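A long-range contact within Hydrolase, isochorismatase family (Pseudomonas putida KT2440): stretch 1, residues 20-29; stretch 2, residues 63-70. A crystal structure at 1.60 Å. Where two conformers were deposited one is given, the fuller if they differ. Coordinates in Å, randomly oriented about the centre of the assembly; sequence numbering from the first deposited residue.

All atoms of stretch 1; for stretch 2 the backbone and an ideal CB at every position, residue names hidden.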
# COMPACT_ATOMS: atom_id res chain seq x y z
N LYS A 20 -1.26 9.82 -20.94
CA LYS A 20 -1.97 10.84 -21.71
C LYS A 20 -3.41 10.38 -21.64
O LYS A 20 -3.70 9.21 -21.92
CB LYS A 20 -1.50 10.89 -23.17
CG LYS A 20 -0.09 11.43 -23.42
CD LYS A 20 0.03 12.91 -23.10
CE LYS A 20 0.82 13.65 -24.16
NZ LYS A 20 2.18 13.06 -24.27
N LEU A 21 -4.32 11.28 -21.28
CA LEU A 21 -5.75 10.96 -21.20
C LEU A 21 -6.24 10.27 -22.49
O LEU A 21 -7.03 9.33 -22.44
CB LEU A 21 -6.57 12.21 -20.91
CG LEU A 21 -8.08 12.01 -20.76
CD1 LEU A 21 -8.37 10.92 -19.71
CD2 LEU A 21 -8.76 13.32 -20.40
N SER A 22 -5.72 10.71 -23.63
CA SER A 22 -6.10 10.20 -24.94
C SER A 22 -5.78 8.73 -25.15
O SER A 22 -6.38 8.10 -26.03
CB SER A 22 -5.43 11.03 -26.04
OG SER A 22 -4.02 10.96 -25.99
N HIS A 23 -4.87 8.17 -24.35
CA HIS A 23 -4.55 6.75 -24.45
C HIS A 23 -4.85 5.98 -23.16
O HIS A 23 -4.40 4.85 -22.98
CB HIS A 23 -3.08 6.59 -24.80
CG HIS A 23 -2.66 7.36 -26.00
ND1 HIS A 23 -3.31 7.26 -27.21
CD2 HIS A 23 -1.65 8.25 -26.18
CE1 HIS A 23 -2.72 8.06 -28.09
NE2 HIS A 23 -1.71 8.66 -27.49
N ALA A 24 -5.67 6.56 -22.30
CA ALA A 24 -5.86 6.00 -20.96
C ALA A 24 -7.29 5.58 -20.68
O ALA A 24 -8.19 5.97 -21.37
CB ALA A 24 -5.41 7.01 -19.91
N SER A 25 -7.44 4.76 -19.64
CA SER A 25 -8.73 4.49 -18.98
C SER A 25 -8.74 5.28 -17.66
O SER A 25 -7.74 5.30 -16.93
CB SER A 25 -8.92 3.03 -18.65
OG SER A 25 -8.93 2.14 -19.79
N LEU A 26 -9.86 5.94 -17.34
CA LEU A 26 -9.99 6.76 -16.12
C LEU A 26 -10.76 5.95 -15.07
O LEU A 26 -11.80 5.37 -15.37
CB LEU A 26 -10.76 8.04 -16.37
CG LEU A 26 -11.09 8.93 -15.16
CD1 LEU A 26 -9.85 9.48 -14.47
CD2 LEU A 26 -11.99 10.06 -15.60
N ILE A 27 -10.19 5.86 -13.88
CA ILE A 27 -10.79 5.14 -12.74
C ILE A 27 -11.01 6.09 -11.58
O ILE A 27 -10.06 6.71 -11.09
CB ILE A 27 -9.92 3.95 -12.26
CG1 ILE A 27 -9.56 3.00 -13.44
CG2 ILE A 27 -10.64 3.20 -11.13
CD1 ILE A 27 -8.57 1.91 -13.11
N ILE A 28 -12.28 6.21 -11.15
CA ILE A 28 -12.64 7.08 -10.04
C ILE A 28 -13.04 6.17 -8.87
O ILE A 28 -14.05 5.46 -8.94
CB ILE A 28 -13.83 8.00 -10.38
CG1 ILE A 28 -13.51 8.80 -11.64
CG2 ILE A 28 -14.13 8.94 -9.20
CD1 ILE A 28 -14.65 9.64 -12.15
N ILE A 29 -12.26 6.22 -7.81
CA ILE A 29 -12.43 5.31 -6.66
C ILE A 29 -13.20 5.99 -5.53
O ILE A 29 -12.76 6.99 -4.93
CB ILE A 29 -11.07 4.82 -6.18
CG1 ILE A 29 -10.39 3.99 -7.27
CG2 ILE A 29 -11.20 4.00 -4.91
CD1 ILE A 29 -8.96 3.54 -6.99
N UNK A 63 -14.15 11.03 -25.14
CA UNK A 63 -14.64 9.66 -25.37
C UNK A 63 -13.84 8.53 -24.74
O UNK A 63 -13.78 7.42 -25.30
CB UNK A 63 -14.70 9.41 -26.88
N UNK A 64 -13.22 8.78 -23.60
CA UNK A 64 -12.37 7.79 -22.94
C UNK A 64 -13.22 6.84 -22.05
O UNK A 64 -14.27 7.23 -21.57
CB UNK A 64 -11.30 8.49 -22.10
N UNK A 65 -12.71 5.62 -21.82
CA UNK A 65 -13.34 4.68 -20.89
C UNK A 65 -13.27 5.21 -19.50
O UNK A 65 -12.18 5.72 -19.09
CB UNK A 65 -12.68 3.30 -20.96
N UNK A 66 -14.39 5.12 -18.77
CA UNK A 66 -14.46 5.63 -17.43
C UNK A 66 -15.05 4.56 -16.52
O UNK A 66 -16.13 4.01 -16.80
CB UNK A 66 -15.28 6.92 -17.38
N UNK A 67 -14.33 4.30 -15.45
CA UNK A 67 -14.72 3.26 -14.45
C UNK A 67 -14.92 3.90 -13.09
O UNK A 67 -14.03 4.59 -12.57
CB UNK A 67 -13.66 2.16 -14.35
N UNK A 68 -16.12 3.78 -12.55
CA UNK A 68 -16.45 4.24 -11.22
C UNK A 68 -16.49 3.04 -10.26
O UNK A 68 -17.19 2.04 -10.51
CB UNK A 68 -17.79 4.99 -11.22
N UNK A 69 -15.77 3.16 -9.17
CA UNK A 69 -15.74 2.16 -8.11
C UNK A 69 -16.46 2.70 -6.87
O UNK A 69 -16.21 3.84 -6.50
CB UNK A 69 -14.30 1.77 -7.77
N UNK A 70 -17.28 1.88 -6.20
CA UNK A 70 -17.85 2.22 -4.92
C UNK A 70 -17.76 1.04 -3.97
O UNK A 70 -17.69 -0.12 -4.39
CB UNK A 70 -19.30 2.67 -5.08

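Position 63 lies beyond the reach of stretch 1, so only its backbone is informative: phi is 68° and psi 31°, a left-handed conformation that favours glycine, although asparagine is also tolerated there. The residue is Gly-63, which closes the preceding helix in a Schellman motif.

At position 64 the CA-to-CB bond points toward stretch 1, with the ideal CB 4.1 Å from Ala-24 O and 4.4 Å from Leu-21 O. The turn at 21-24 thus presents a cluster of carbonyl oxygens and no acidic side chain, a setting for a donor; lysine, arginine or glutamine would suit. Arg-64 fills it. With chi1 to chi3 all m, the chain curls so that NE and NH2 both donate to Ala-24 O, at 3.2 and 3.0 Å, a forked pair on one acceptor near the guanidinium plane. Ser-22 O lies over one face of the group, 3.2 Å from Arg-64 CZ, while the aliphatic part packs on Leu-21, CD1 to Arg-64 CG being 4.0 Å.

Position 65 points sideways, its ideal CB 4.1 Å from Ser-25 OG. Its carbonyl accepts from Leu-26 N, but its own nitrogen has no acceptor in stretch 1 to satisfy, and phi is -66°, so proline is allowed alongside many small or polar residues. Pro-65 is found, its CD 3.6 Å from Ala-24 O and its O 2.9 Å from Leu-26 N.

From here the strands run parallel. Position 66 pairs with Leu-26, on the face that also carries Ile-28; extended angles and these apolar neighbours suit a branched aliphatic residue. Ile-66 places CG1 4.4 Å from Leu-26 CD2 and CG2 4.5 Å from Ile-28 CD1.

Position 67 turns to the other face, beside Ile-27, whose CG1 is 4.3 Å from the ideal CB. Valine, isoleucine or leucine would fit. Ile-67 is the residue, and its backbone bonds on both sides of Ile-27: N donates to Leu-26 O at 2.7 Å, and O accepts from Ile-28 N at 2.8 Å.

Position 68 returns to the face of Leu-26 and Ile-28. Stretch 1 offers only the aliphatic Ile-28 side chain nearby, so apolar or aromatic residues are plausible. His-68 brings CE1 to 4.0 Å from Ile-28 CD1, while NE2 is hydrogen-bonded elsewhere in the structure.

Position 69 joins Ile-27 and Ile-29, favouring a compact beta-branched residue. Val-69 sets CG2 4.1 Å from Ile-27 CG2, and its N donates to Ile-28 O at 2.9 Å.

Position 70 points away and stretch 1 sets no limit on it, so many side chains, polar ones included, would do; it is Arg-70, whose NH1 is hydrogen-bonded elsewhere in the structure.

Stretch 2, residues 63-70: GRPIIHVR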
# COMPACT_ATOMS: atom_id res chain seq x y z
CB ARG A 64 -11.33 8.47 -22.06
CG ARG A 64 -10.56 9.57 -22.76
CD ARG A 64 -9.92 9.10 -24.05
NE ARG A 64 -9.18 7.86 -23.82
CZ ARG A 64 -9.00 6.89 -24.72
NH1 ARG A 64 -9.45 6.99 -25.96
NH2 ARG A 64 -8.32 5.80 -24.39
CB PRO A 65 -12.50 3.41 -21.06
CG PRO A 65 -11.78 3.57 -22.33
CD PRO A 65 -11.49 5.05 -22.42
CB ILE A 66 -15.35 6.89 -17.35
CG1 ILE A 66 -14.82 7.99 -18.27
CG2 ILE A 66 -15.52 7.35 -15.90
CD1 ILE A 66 -15.81 9.11 -18.54
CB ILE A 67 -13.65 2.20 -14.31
CG1 ILE A 67 -13.45 1.48 -15.64
CG2 ILE A 67 -14.00 1.29 -13.15
CD1 ILE A 67 -12.23 0.58 -15.72
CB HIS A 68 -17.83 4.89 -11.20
CG HIS A 68 -18.05 5.95 -12.23
ND1 HIS A 68 -17.97 7.29 -11.92
CD2 HIS A 68 -18.36 5.88 -13.54
CE1 HIS A 68 -18.21 8.00 -13.01
NE2 HIS A 68 -18.46 7.17 -14.00
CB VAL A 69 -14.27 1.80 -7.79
CG1 VAL A 69 -14.21 0.84 -6.64
CG2 VAL A 69 -13.54 1.25 -9.01
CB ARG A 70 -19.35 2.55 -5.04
CG ARG A 70 -19.65 3.89 -5.66
CD ARG A 70 -21.12 4.25 -5.46
NE ARG A 70 -22.03 3.40 -6.26
CZ ARG A 70 -23.35 3.66 -6.42
NH1 ARG A 70 -23.94 4.65 -5.79
NH2 ARG A 70 -24.08 2.87 -7.21
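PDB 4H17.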